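Interleukin-20 receptor subunit beta (Homo sapiens, PDB 6DF3) serves as a shared receptor subunit for IL19, IL20 and IL24, pairing with IL20RA for all three cytokines or with IL22RA1 for IL20 and IL24. Local coordinates at residues Leu7-Thr12 against Tyr75-Arg80; Met14-Met19 against Gln100-Thr105; Glu39-Tyr44 against Ile48-Ser53; Glu130-Tyr135 against Gly179-Phe184. The protein carries 1 engineered substitution. All blocks are in the same frame, centred on the assembly; numbering follows the deposited sequence.

Interaction 1 of 4, residues Leu7-Thr12 against Tyr75-Arg80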
loop_
_atom_site.group_PDB
_atom_site.type_symbol
_atom_site.label_atom_id
_atom_site.label_comp_id
_atom_site.label_asym_id
_atom_site.label_seq_id
_atom_site.Cartn_x
_atom_site.Cartn_y
_atom_site.Cartn_z
ATOM N N LEU C 7 -22.138 15.246 -20.395
ATOM C CA LEU C 7 -21.264 14.679 -19.403
ATOM C C LEU C 7 -19.922 14.434 -20.004
ATOM O O LEU C 7 -19.841 13.852 -21.111
ATOM C CB LEU C 7 -21.754 13.329 -18.926
ATOM C CG LEU C 7 -22.744 13.428 -17.777
ATOM C CD1 LEU C 7 -23.995 14.164 -18.179
ATOM C CD2 LEU C 7 -23.072 12.055 -17.285
ATOM N N SER C 8 -18.883 14.858 -19.281
ATOM C CA SER C 8 -17.518 14.528 -19.646
ATOM C C SER C 8 -16.597 14.441 -18.393
ATOM O O SER C 8 -16.941 14.933 -17.335
ATOM C CB SER C 8 -16.998 15.534 -20.715
ATOM O OG SER C 8 -16.608 16.758 -20.108
ATOM N N VAL C 9 -15.449 13.787 -18.531
ATOM C CA VAL C 9 -14.429 13.773 -17.494
ATOM C C VAL C 9 -13.209 14.574 -17.967
ATOM O O VAL C 9 -12.618 14.225 -18.949
ATOM C CB VAL C 9 -14.005 12.326 -17.127
ATOM C CG1 VAL C 9 -12.949 12.342 -16.024
ATOM C CG2 VAL C 9 -15.209 11.499 -16.634
ATOM N N LEU C 10 -12.822 15.599 -17.224
ATOM C CA LEU C 10 -11.521 16.220 -17.305
ATOM C C LEU C 10 -10.575 15.600 -16.249
ATOM O O LEU C 10 -10.783 15.760 -15.044
ATOM C CB LEU C 10 -11.650 17.714 -17.051
ATOM C CG LEU C 10 -10.356 18.542 -17.022
ATOM C CD1 LEU C 10 -9.743 18.486 -18.409
ATOM C CD2 LEU C 10 -10.679 19.977 -16.624
ATOM N N SER C 11 -9.547 14.908 -16.724
ATOM C CA SER C 11 -8.607 14.263 -15.881
ATOM C C SER C 11 -7.243 14.827 -16.169
ATOM O O SER C 11 -6.698 14.584 -17.233
ATOM C CB SER C 11 -8.599 12.740 -16.042
ATOM O OG SER C 11 -7.483 12.133 -15.339
ATOM N N THR C 12 -6.704 15.494 -15.146
ATOM C CA THR C 12 -5.465 16.222 -15.153
ATOM C C THR C 12 -4.580 15.704 -14.001
ATOM O O THR C 12 -5.016 15.776 -12.827
ATOM C CB THR C 12 -5.739 17.705 -14.846
ATOM O OG1 THR C 12 -6.590 18.213 -15.857
ATOM C CG2 THR C 12 -4.467 18.447 -14.944
ATOM N N TYR C 75 -14.343 2.883 -16.254
ATOM C CA TYR C 75 -15.383 3.135 -15.294
ATOM C C TYR C 75 -16.567 3.827 -16.014
ATOM O O TYR C 75 -16.369 4.731 -16.795
ATOM C CB TYR C 75 -14.858 4.093 -14.182
ATOM C CG TYR C 75 -14.190 3.430 -13.039
ATOM C CD1 TYR C 75 -12.870 3.042 -13.150
ATOM C CD2 TYR C 75 -14.858 3.196 -11.839
ATOM C CE1 TYR C 75 -12.197 2.397 -12.088
ATOM C CE2 TYR C 75 -14.207 2.539 -10.764
ATOM C CZ TYR C 75 -12.868 2.139 -10.881
ATOM O OH TYR C 75 -12.130 1.553 -9.849
ATOM N N ASN C 76 -17.765 3.390 -15.717
ATOM C CA ASN C 76 -18.974 4.068 -16.015
ATOM C C ASN C 76 -19.301 4.993 -14.892
ATOM O O ASN C 76 -19.101 4.670 -13.736
ATOM C CB ASN C 76 -20.134 3.066 -16.165
ATOM C CG ASN C 76 -19.872 2.022 -17.227
ATOM O OD1 ASN C 76 -19.149 2.267 -18.176
ATOM N ND2 ASN C 76 -20.423 0.828 -17.027
ATOM N N LEU C 77 -19.884 6.116 -15.254
ATOM C CA LEU C 77 -20.307 7.144 -14.319
ATOM C C LEU C 77 -21.701 7.623 -14.770
ATOM O O LEU C 77 -21.999 7.644 -15.951
ATOM C CB LEU C 77 -19.306 8.260 -14.381
ATOM C CG LEU C 77 -17.952 7.961 -13.721
ATOM C CD1 LEU C 77 -16.927 8.928 -14.278
ATOM C CD2 LEU C 77 -18.124 8.167 -12.234
ATOM N N ARG C 78 -22.584 7.893 -13.814
ATOM C CA ARG C 78 -23.860 8.481 -14.106
ATOM C C ARG C 78 -24.246 9.534 -13.089
ATOM O O ARG C 78 -23.854 9.479 -11.934
ATOM C CB ARG C 78 -24.927 7.417 -14.161
ATOM C CG ARG C 78 -25.168 6.689 -12.870
ATOM C CD ARG C 78 -26.310 5.674 -13.033
ATOM N NE ARG C 78 -26.747 5.173 -11.751
ATOM C CZ ARG C 78 -27.676 4.237 -11.606
ATOM N NH1 ARG C 78 -28.306 3.728 -12.643
ATOM N NH2 ARG C 78 -27.984 3.820 -10.406
ATOM N N VAL C 79 -25.058 10.463 -13.503
ATOM C CA VAL C 79 -25.404 11.585 -12.636
ATOM C C VAL C 79 -26.871 11.940 -12.758
ATOM O O VAL C 79 -27.468 11.774 -13.810
ATOM C CB VAL C 79 -24.552 12.802 -12.965
ATOM C CG1 VAL C 79 -24.836 13.278 -14.382
ATOM C CG2 VAL C 79 -24.787 13.943 -11.960
ATOM N N ARG C 80 -27.476 12.403 -11.680
ATOM C CA ARG C 80 -28.854 12.873 -11.790
ATOM C C ARG C 80 -29.055 14.102 -10.943
ATOM O O ARG C 80 -28.235 14.422 -10.087
ATOM C CB ARG C 80 -29.834 11.777 -11.383
ATOM C CG ARG C 80 -29.951 11.513 -9.879
ATOM C CD ARG C 80 -30.995 10.455 -9.538
ATOM N NE ARG C 80 -30.808 10.031 -8.151
ATOM C CZ ARG C 80 -31.474 9.044 -7.552
ATOM N NH1 ARG C 80 -32.428 8.372 -8.180
ATOM N NH2 ARG C 80 -31.176 8.739 -6.289
#
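L7 and V79 mark the closest backbone approach of the two segments, their CA atoms 8.5 Å apart, a spacing that leaves no backbone hydrogen bond across and puts side chains alone in contact. L7 reaches out with its forked end: CD2 lies 3.6 Å from V79 CG1, while L7 CG and CD1 both remain 4.0 Å from that same methyl, so one branch of the valine faces the whole fork. V79 holds CG1 between its backbone N and carbonyl carbon (chi1 64°), and this places the methyl on the side facing L7. This is sheet-to-sheet packing within the first fibronectin type III domain: strand 8-12 belongs to the three-stranded sheet with 15-19 and 62-64, strand 74-83 to the four-stranded one. Two residues further along, V9 meets L77 at about a right angle, methyl against methyl, with V9 CG2 3.9 Å from L77 CD1. Alternation along the strand explains why L77 and V79 both turn to this interface while R78 points away from it, its guanidinium taken up by a salt bridge to E35 and cation-pi contacts with W49 and W90. Y36 flanks L77, and P4 and V34 flank V79.

Interaction 2 of 4, residues Met14-Met19 against Gln100-Thr105. Engineered in segment 100-105: Q100 (natural residue Asn).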
loop_
_atom_site.group_PDB
_atom_site.type_symbol
_atom_site.label_atom_id
_atom_site.label_comp_id
_atom_site.label_asym_id
_atom_site.label_seq_id
_atom_site.Cartn_x
_atom_site.Cartn_y
_atom_site.Cartn_z
ATOM N N MET C 14 -3.770 12.797 -12.696
ATOM C CA MET C 14 -4.524 11.850 -11.799
ATOM C C MET C 14 -5.581 12.429 -10.923
ATOM O O MET C 14 -6.074 11.741 -10.056
ATOM C CB MET C 14 -3.566 10.980 -10.971
ATOM C CG MET C 14 -2.673 10.146 -11.847
ATOM S SD MET C 14 -3.498 8.758 -12.779
ATOM C CE MET C 14 -3.654 7.564 -11.434
ATOM N N LYS C 15 -6.009 13.668 -11.169
ATOM C CA LYS C 15 -7.243 14.204 -10.565
ATOM C C LYS C 15 -8.408 14.126 -11.573
ATOM O O LYS C 15 -8.336 14.752 -12.654
ATOM C CB LYS C 15 -7.029 15.661 -10.181
ATOM C CG LYS C 15 -8.208 16.196 -9.412
ATOM C CD LYS C 15 -8.071 17.691 -9.150
ATOM C CE LYS C 15 -9.257 18.169 -8.323
ATOM N NZ LYS C 15 -9.511 19.620 -8.518
ATOM N N HIS C 16 -9.472 13.385 -11.261
ATOM C CA HIS C 16 -10.561 13.212 -12.217
ATOM C C HIS C 16 -11.823 13.945 -11.826
ATOM O O HIS C 16 -12.473 13.614 -10.821
ATOM C CB HIS C 16 -10.868 11.743 -12.449
ATOM C CG HIS C 16 -9.696 10.855 -12.288
ATOM N ND1 HIS C 16 -8.563 10.969 -13.070
ATOM C CD2 HIS C 16 -9.486 9.787 -11.449
ATOM C CE1 HIS C 16 -7.661 10.078 -12.647
ATOM N NE2 HIS C 16 -8.201 9.339 -11.669
ATOM N N LEU C 17 -12.205 14.889 -12.690
ATOM C CA LEU C 17 -13.381 15.736 -12.519
ATOM C C LEU C 17 -14.502 15.329 -13.469
ATOM O O LEU C 17 -14.333 15.435 -14.652
ATOM C CB LEU C 17 -12.999 17.199 -12.826
ATOM C CG LEU C 17 -12.938 18.279 -11.773
ATOM C CD1 LEU C 17 -12.853 19.708 -12.399
ATOM C CD2 LEU C 17 -14.146 18.200 -10.858
ATOM N N LEU C 18 -15.635 14.867 -12.965
ATOM C CA LEU C 18 -16.817 14.650 -13.801
ATOM C C LEU C 18 -17.554 15.973 -13.891
ATOM O O LEU C 18 -17.533 16.718 -12.902
ATOM C CB LEU C 18 -17.716 13.569 -13.213
ATOM C CG LEU C 18 -19.041 13.277 -13.947
ATOM C CD1 LEU C 18 -18.700 12.674 -15.284
ATOM C CD2 LEU C 18 -19.908 12.349 -13.125
ATOM N N MET C 19 -18.140 16.298 -15.062
ATOM C CA MET C 19 -18.712 17.676 -15.382
ATOM C C MET C 19 -19.893 17.483 -16.262
ATOM O O MET C 19 -19.938 16.515 -16.992
ATOM C CB MET C 19 -17.779 18.635 -16.138
ATOM C CG MET C 19 -16.471 18.918 -15.391
ATOM S SD MET C 19 -15.153 19.833 -16.271
ATOM C CE MET C 19 -15.381 19.241 -17.954
ATOM N N GLN C 100 -5.837 5.597 -17.235
ATOM C CA GLN C 100 -4.715 5.461 -18.175
ATOM C C GLN C 100 -4.651 6.701 -19.129
ATOM O O GLN C 100 -3.639 7.068 -19.592
ATOM C CB GLN C 100 -4.929 4.155 -18.958
ATOM C CG GLN C 100 -3.915 3.752 -20.043
ATOM C CD GLN C 100 -2.693 3.069 -19.437
ATOM O OE1 GLN C 100 -2.820 2.160 -18.598
ATOM N NE2 GLN C 100 -1.499 3.500 -19.848
ATOM N N SER C 101 -5.778 7.329 -19.401
ATOM C CA SER C 101 -5.813 8.460 -20.278
ATOM C C SER C 101 -5.666 9.785 -19.542
ATOM O O SER C 101 -5.897 10.795 -20.141
ATOM C CB SER C 101 -7.103 8.411 -21.065
ATOM O OG SER C 101 -8.152 8.846 -20.198
ATOM N N THR C 102 -5.257 9.817 -18.267
ATOM C CA THR C 102 -5.112 11.102 -17.593
ATOM C C THR C 102 -4.113 12.062 -18.359
ATOM O O THR C 102 -3.220 11.574 -19.088
ATOM C CB THR C 102 -4.717 10.971 -16.188
ATOM O OG1 THR C 102 -4.917 12.194 -15.507
ATOM C CG2 THR C 102 -3.268 10.528 -16.023
ATOM N N ILE C 103 -4.296 13.388 -18.225
ATOM C CA ILE C 103 -3.398 14.354 -18.895
ATOM C C ILE C 103 -2.225 14.595 -17.954
ATOM O O ILE C 103 -2.391 15.174 -16.912
ATOM C CB ILE C 103 -4.106 15.668 -19.244
ATOM C CG1 ILE C 103 -5.218 15.365 -20.266
ATOM C CG2 ILE C 103 -3.083 16.691 -19.759
ATOM C CD1 ILE C 103 -6.211 16.483 -20.515
ATOM N N LEU C 104 -1.048 14.143 -18.340
ATOM C CA LEU C 104 0.176 14.365 -17.527
ATOM C C LEU C 104 0.855 15.580 -18.113
ATOM O O LEU C 104 1.274 15.561 -19.298
ATOM C CB LEU C 104 1.140 13.174 -17.624
ATOM C CG LEU C 104 0.647 11.839 -17.064
ATOM C CD1 LEU C 104 1.803 10.859 -16.903
ATOM C CD2 LEU C 104 -0.035 12.033 -15.726
ATOM N N THR C 105 0.946 16.628 -17.309
ATOM C CA THR C 105 1.620 17.831 -17.734
ATOM C C THR C 105 3.110 17.694 -17.406
ATOM O O THR C 105 3.584 16.789 -16.667
ATOM C CB THR C 105 0.929 19.082 -17.130
ATOM O OG1 THR C 105 0.597 18.837 -15.780
ATOM C CG2 THR C 105 -0.437 19.307 -17.741
#
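Where the link between the two fibronectin type III domains passes the turn joining strands 8-12 and 15-19, T102 meets M14. The M14 backbone N donates to T102 OG1 at 3.1 Å, N-H...O angle 152°. T102 sets OG1 anti to its N (chi1 -165°), which turns the hydroxyl to the M14 amide and leaves the methyl for the thioether: M14 SD lies 3.7 Å from T102 CG2, the bent methionine chain crossing the threonine at about a right angle. OG1 has a second partner in S11 OG of strand 8-12, and that serine also bonds H16 ND1, so turn, linker and imidazole share one polar chain. M14 O sits 3.4 Å above the H16 ring plane, offset toward the rim, with T102 OG1 near that plane at the edge. Replacing T102 by an alanine would probably leave the M14 amide and the S11 hydroxyl without this partner and open a gap beside the methionine sulfur. R180 of the second domain bonds the carbonyls of T102 and Q100, the latter engineered.

Interaction 3 of 4, residues Glu39-Tyr44 against Ile48-Ser53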
loop_
_atom_site.group_PDB
_atom_site.type_symbol
_atom_site.label_atom_id
_atom_site.label_comp_id
_atom_site.label_asym_id
_atom_site.label_seq_id
_atom_site.Cartn_x
_atom_site.Cartn_y
_atom_site.Cartn_z
ATOM N N GLU C 39 -15.168 -1.556 -14.207
ATOM C CA GLU C 39 -15.327 -2.640 -15.150
ATOM C C GLU C 39 -15.783 -3.959 -14.498
ATOM O O GLU C 39 -16.466 -4.757 -15.134
ATOM C CB GLU C 39 -14.004 -2.886 -15.853
ATOM C CG GLU C 39 -14.132 -3.865 -16.982
ATOM C CD GLU C 39 -12.807 -4.158 -17.713
ATOM O OE1 GLU C 39 -11.693 -3.901 -17.170
ATOM O OE2 GLU C 39 -12.892 -4.624 -18.880
ATOM N N TYR C 40 -15.305 -4.259 -13.286
ATOM C CA TYR C 40 -15.802 -5.383 -12.635
ATOM C C TYR C 40 -17.381 -5.311 -12.623
ATOM O O TYR C 40 -18.055 -6.235 -13.077
ATOM C CB TYR C 40 -15.324 -5.489 -11.193
ATOM C CG TYR C 40 -15.972 -6.683 -10.496
ATOM C CD1 TYR C 40 -15.698 -7.982 -10.893
ATOM C CD2 TYR C 40 -16.910 -6.507 -9.523
ATOM C CE1 TYR C 40 -16.269 -9.097 -10.275
ATOM C CE2 TYR C 40 -17.532 -7.612 -8.901
ATOM C CZ TYR C 40 -17.221 -8.891 -9.303
ATOM O OH TYR C 40 -17.807 -9.917 -8.672
ATOM N N GLU C 41 -17.945 -4.231 -12.097
ATOM C CA GLU C 41 -19.370 -4.180 -11.900
ATOM C C GLU C 41 -20.104 -4.187 -13.264
ATOM O O GLU C 41 -21.092 -4.891 -13.472
ATOM C CB GLU C 41 -19.736 -3.009 -11.036
ATOM C CG GLU C 41 -19.251 -3.147 -9.575
ATOM C CD GLU C 41 -17.824 -2.692 -9.289
ATOM O OE1 GLU C 41 -17.126 -2.196 -10.217
ATOM O OE2 GLU C 41 -17.357 -2.984 -8.185
ATOM N N SER C 42 -19.502 -3.486 -14.209
ATOM C CA SER C 42 -19.923 -3.389 -15.563
ATOM C C SER C 42 -20.116 -4.778 -16.195
ATOM O O SER C 42 -21.133 -5.033 -16.792
ATOM C CB SER C 42 -18.883 -2.597 -16.330
ATOM O OG SER C 42 -19.506 -1.999 -17.407
ATOM N N LEU C 43 -19.144 -5.660 -16.034
ATOM C CA LEU C 43 -19.175 -7.032 -16.570
ATOM C C LEU C 43 -19.819 -8.128 -15.693
ATOM O O LEU C 43 -20.238 -9.120 -16.220
ATOM C CB LEU C 43 -17.745 -7.514 -16.856
ATOM C CG LEU C 43 -16.960 -6.792 -17.936
ATOM C CD1 LEU C 43 -15.494 -7.170 -17.902
ATOM C CD2 LEU C 43 -17.522 -7.107 -19.333
ATOM N N TYR C 44 -19.831 -8.023 -14.383
ATOM C CA TYR C 44 -20.243 -9.165 -13.596
ATOM C C TYR C 44 -21.486 -8.845 -12.746
ATOM O O TYR C 44 -22.093 -9.757 -12.260
ATOM C CB TYR C 44 -19.101 -9.645 -12.643
ATOM C CG TYR C 44 -17.829 -10.327 -13.226
ATOM C CD1 TYR C 44 -16.805 -9.568 -13.781
ATOM C CD2 TYR C 44 -17.632 -11.681 -13.145
ATOM C CE1 TYR C 44 -15.649 -10.146 -14.303
ATOM C CE2 TYR C 44 -16.477 -12.273 -13.690
ATOM C CZ TYR C 44 -15.482 -11.467 -14.252
ATOM O OH TYR C 44 -14.267 -11.972 -14.739
ATOM N N ILE C 48 -25.544 -2.938 -10.600
ATOM C CA ILE C 48 -25.159 -2.324 -9.316
ATOM C C ILE C 48 -24.301 -1.093 -9.602
ATOM O O ILE C 48 -23.233 -1.230 -10.231
ATOM C CB ILE C 48 -24.353 -3.297 -8.436
ATOM C CG1 ILE C 48 -25.239 -4.455 -7.991
ATOM C CG2 ILE C 48 -23.720 -2.550 -7.253
ATOM C CD1 ILE C 48 -24.556 -5.558 -7.187
ATOM N N TRP C 49 -24.747 0.049 -9.070
ATOM C CA TRP C 49 -24.031 1.291 -9.093
ATOM C C TRP C 49 -23.683 1.676 -7.686
ATOM O O TRP C 49 -24.454 1.461 -6.699
ATOM C CB TRP C 49 -24.916 2.358 -9.776
ATOM C CG TRP C 49 -25.169 2.052 -11.264
ATOM C CD1 TRP C 49 -26.066 1.165 -11.762
ATOM C CD2 TRP C 49 -24.482 2.606 -12.397
ATOM N NE1 TRP C 49 -25.956 1.118 -13.140
ATOM C CE2 TRP C 49 -25.002 1.986 -13.550
ATOM C CE3 TRP C 49 -23.475 3.571 -12.547
ATOM C CZ2 TRP C 49 -24.601 2.330 -14.828
ATOM C CZ3 TRP C 49 -23.019 3.876 -13.834
ATOM C CH2 TRP C 49 -23.592 3.265 -14.958
ATOM N N ILE C 50 -22.497 2.238 -7.538
ATOM C CA ILE C 50 -21.989 2.581 -6.220
ATOM C C ILE C 50 -22.004 4.106 -6.011
ATOM O O ILE C 50 -21.584 4.871 -6.876
ATOM C CB ILE C 50 -20.540 2.080 -6.127
ATOM C CG1 ILE C 50 -20.535 0.606 -6.483
ATOM C CG2 ILE C 50 -19.908 2.416 -4.776
ATOM C CD1 ILE C 50 -19.164 0.124 -6.797
ATOM N N PRO C 51 -22.426 4.552 -4.822
ATOM C CA PRO C 51 -22.380 5.986 -4.557
ATOM C C PRO C 51 -20.994 6.540 -4.544
ATOM O O PRO C 51 -20.098 5.936 -3.977
ATOM C CB PRO C 51 -22.972 6.113 -3.118
ATOM C CG PRO C 51 -23.843 4.912 -2.982
ATOM C CD PRO C 51 -23.219 3.823 -3.806
ATOM N N SER C 52 -20.847 7.709 -5.141
ATOM C CA SER C 52 -19.629 8.447 -5.150
ATOM C C SER C 52 -19.224 8.825 -3.725
ATOM O O SER C 52 -20.062 9.026 -2.863
ATOM C CB SER C 52 -19.881 9.732 -5.933
ATOM O OG SER C 52 -18.654 10.439 -6.064
ATOM N N SER C 53 -17.927 8.961 -3.488
ATOM C CA SER C 53 -17.437 9.312 -2.147
ATOM C C SER C 53 -17.921 10.718 -1.726
ATOM O O SER C 53 -18.538 10.881 -0.680
ATOM C CB SER C 53 -15.910 9.204 -2.100
ATOM O OG SER C 53 -15.460 7.840 -2.098
#
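E41 leaves helix 39-44 toward I48 and I50. CB passes I48 O at 4.0 Å, a van der Waals approach to a carbonyl that accepts a hydrogen bond from Q37 NE2. The turn about CB-CG (chi2 86°) lays the carboxylate across the end of I50 at about a right angle: CD is 4.0 Å and OE2 3.9 Å from I50 CD1. CD also lies in the plane of the Y40 ring, at its edge. At the tip, both oxygens bond polar side chains of another protein's chain, and OE1 takes a weak bond from the G38 amide. The carboxylate's hydrogen bonds run largely to the other protein, which probably offsets its burial beside a methyl; Y40 bonds that chain too, so the helix and its facing segment form part of a protein-binding surface of the first fibronectin type III domain. The helix follows strand 31-37, rests on strand 74-83 through E39 on P74 and the S42 to N76 hydrogen bond, and faces 50-51, an edge strand of that sheet.

Interaction 4 of 4, residues Glu130-Tyr135 against Gly179-Phe184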
loop_
_atom_site.group_PDB
_atom_site.type_symbol
_atom_site.label_atom_id
_atom_site.label_comp_id
_atom_site.label_asym_id
_atom_site.label_seq_id
_atom_site.Cartn_x
_atom_site.Cartn_y
_atom_site.Cartn_z
ATOM N N GLU C 130 6.141 9.705 -9.221
ATOM C CA GLU C 130 7.606 9.782 -9.057
ATOM C C GLU C 130 8.223 10.728 -10.145
ATOM O O GLU C 130 7.702 10.823 -11.311
ATOM C CB GLU C 130 8.233 8.383 -9.153
ATOM C CG GLU C 130 7.951 7.464 -7.965
ATOM C CD GLU C 130 8.338 6.000 -8.245
ATOM O OE1 GLU C 130 9.567 5.737 -8.304
ATOM O OE2 GLU C 130 7.422 5.129 -8.440
ATOM N N PHE C 131 9.307 11.415 -9.743
ATOM C CA PHE C 131 10.010 12.428 -10.582
ATOM C C PHE C 131 11.375 11.910 -11.020
ATOM O O PHE C 131 12.176 11.426 -10.192
ATOM C CB PHE C 131 10.216 13.773 -9.864
ATOM C CG PHE C 131 8.941 14.451 -9.471
ATOM C CD1 PHE C 131 8.306 14.128 -8.274
ATOM C CD2 PHE C 131 8.333 15.409 -10.319
ATOM C CE1 PHE C 131 7.113 14.755 -7.902
ATOM C CE2 PHE C 131 7.143 16.055 -9.951
ATOM C CZ PHE C 131 6.524 15.719 -8.751
ATOM N N LEU C 132 11.585 11.995 -12.328
ATOM C CA LEU C 132 12.869 11.836 -12.979
ATOM C C LEU C 132 13.471 13.195 -13.239
ATOM O O LEU C 132 12.843 14.066 -13.808
ATOM C CB LEU C 132 12.662 11.189 -14.322
ATOM C CG LEU C 132 13.687 10.171 -14.732
ATOM C CD1 LEU C 132 12.971 8.833 -14.671
ATOM C CD2 LEU C 132 14.279 10.471 -16.126
ATOM N N VAL C 133 14.708 13.381 -12.843
ATOM C CA VAL C 133 15.405 14.647 -13.061
ATOM C C VAL C 133 16.677 14.315 -13.805
ATOM O O VAL C 133 17.463 13.500 -13.347
ATOM C CB VAL C 133 15.698 15.399 -11.745
ATOM C CG1 VAL C 133 16.310 16.766 -12.017
ATOM C CG2 VAL C 133 14.404 15.573 -10.958
ATOM N N ALA C 134 16.835 14.910 -14.982
ATOM C CA ALA C 134 18.057 14.787 -15.777
ATOM C C ALA C 134 18.827 16.040 -15.543
ATOM O O ALA C 134 18.240 17.143 -15.549
ATOM C CB ALA C 134 17.758 14.639 -17.264
ATOM N N TYR C 135 20.128 15.858 -15.282
ATOM C CA TYR C 135 21.045 16.970 -15.189
ATOM C C TYR C 135 22.453 16.643 -15.720
ATOM O O TYR C 135 22.901 15.482 -15.708
ATOM C CB TYR C 135 21.106 17.502 -13.750
ATOM C CG TYR C 135 21.682 16.577 -12.671
ATOM C CD1 TYR C 135 23.071 16.529 -12.346
ATOM C CD2 TYR C 135 20.818 15.799 -11.929
ATOM C CE1 TYR C 135 23.529 15.674 -11.334
ATOM C CE2 TYR C 135 21.260 14.969 -10.934
ATOM C CZ TYR C 135 22.580 14.901 -10.628
ATOM O OH TYR C 135 22.798 14.021 -9.596
ATOM N N GLY C 179 1.756 3.414 -16.091
ATOM C CA GLY C 179 2.913 3.032 -16.867
ATOM C C GLY C 179 3.408 4.151 -17.767
ATOM O O GLY C 179 4.109 3.896 -18.740
ATOM N N ARG C 180 3.102 5.394 -17.401
ATOM C CA ARG C 180 3.305 6.549 -18.276
ATOM C C ARG C 180 4.168 7.578 -17.580
ATOM O O ARG C 180 4.094 7.710 -16.370
ATOM C CB ARG C 180 1.971 7.165 -18.729
ATOM C CG ARG C 180 1.229 6.293 -19.744
ATOM C CD ARG C 180 -0.107 6.934 -20.177
ATOM N NE ARG C 180 0.102 8.351 -20.496
ATOM C CZ ARG C 180 -0.698 9.385 -20.216
ATOM N NH1 ARG C 180 -1.854 9.253 -19.565
ATOM N NH2 ARG C 180 -0.300 10.591 -20.586
ATOM N N TYR C 181 5.017 8.231 -18.394
ATOM C CA TYR C 181 5.797 9.427 -18.040
ATOM C C TYR C 181 5.203 10.620 -18.798
ATOM O O TYR C 181 4.682 10.433 -19.934
ATOM C CB TYR C 181 7.275 9.299 -18.508
ATOM C CG TYR C 181 8.018 8.061 -18.012
ATOM C CD1 TYR C 181 7.815 6.796 -18.629
ATOM C CD2 TYR C 181 8.900 8.140 -16.918
ATOM C CE1 TYR C 181 8.452 5.638 -18.161
ATOM C CE2 TYR C 181 9.573 6.989 -16.442
ATOM C CZ TYR C 181 9.351 5.743 -17.073
ATOM O OH TYR C 181 9.973 4.601 -16.613
ATOM N N SER C 182 5.297 11.803 -18.173
ATOM C CA SER C 182 5.112 13.098 -18.849
ATOM C C SER C 182 6.288 13.498 -19.784
ATOM O O SER C 182 7.365 12.901 -19.777
ATOM C CB SER C 182 4.911 14.246 -17.844
ATOM O OG SER C 182 6.124 14.744 -17.296
ATOM N N ALA C 183 6.052 14.540 -20.573
ATOM C CA ALA C 183 7.103 15.241 -21.317
ATOM C C ALA C 183 8.050 15.855 -20.293
ATOM O O ALA C 183 7.649 16.090 -19.151
ATOM C CB ALA C 183 6.495 16.360 -22.195
ATOM N N PHE C 184 9.283 16.145 -20.704
ATOM C CA PHE C 184 10.198 16.930 -19.865
ATOM C C PHE C 184 9.717 18.372 -19.746
ATOM O O PHE C 184 9.053 18.881 -20.638
ATOM C CB PHE C 184 11.632 16.872 -20.403
ATOM C CG PHE C 184 12.324 15.586 -20.075
ATOM C CD1 PHE C 184 13.005 15.434 -18.844
ATOM C CD2 PHE C 184 12.252 14.496 -20.939
ATOM C CE1 PHE C 184 13.632 14.238 -18.512
ATOM C CE2 PHE C 184 12.886 13.291 -20.604
ATOM C CZ PHE C 184 13.586 13.167 -19.394
#
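L132 has both torsions away from the staggered positions (chi1 -141°, chi2 110°), which spreads its two methyls toward two different rings, Y181 and F184. The rings come in from the flank: neither aromatic points its CB directly at strand 130-137, and F184 (chi1 -77°) brings the far end of its phenyl over to that strand. L132 CD1 lies 4.3 Å from Y181 CE2, and CD2 is equally far, 4.3 Å, from F184 CZ, so the leucine bridges the two rings, one methyl to each. A134 CB makes the third apolar contact, again at 4.3 Å, to F184 CE1. All three approaches are oblique to the rings and at van der Waals distance, with no hydrogen bond across the segments. Between the two rings, S182 OG donates to A183 O at 2.8 Å and also bonds T173 N. Just before Y181, G179 and R180 both face V175 in a G1 beta bulge. Strand 167-175 runs between the two segments in the four-stranded sheet of the second fibronectin type III domain, with backbone hydrogen bonds L132 to E172 and A134 to K170. The contact therefore bridges across that middle strand on one sheet face, over E172 and beside K170, whose side chain makes a cation-pi contact with F184, while V133 points the other way, onto L158 of strand 156-160.

This chain is the extracellular part of a longer membrane receptor, two fibronectin type III domains: interactions 1 to 3 belong to the first, interaction 4 to the second. Interaction 1, methyl packing between sheets, is partly buried; interaction 2 is buried and centres on one backbone-to-hydroxyl hydrogen bond at the domain junction. The two touch through the neighbouring strands 8-12 and 15-19. Interaction 3 touches interaction 1 on the same four-stranded sheet; it is buried, with another protein chain reaching it, whereas no other chain touches interactions 2 and 4. Interaction 4, apolar like interaction 1, lies along a sheet face with Y181 exposed; R180 connects it to interaction 2, their centres about 17 Å apart.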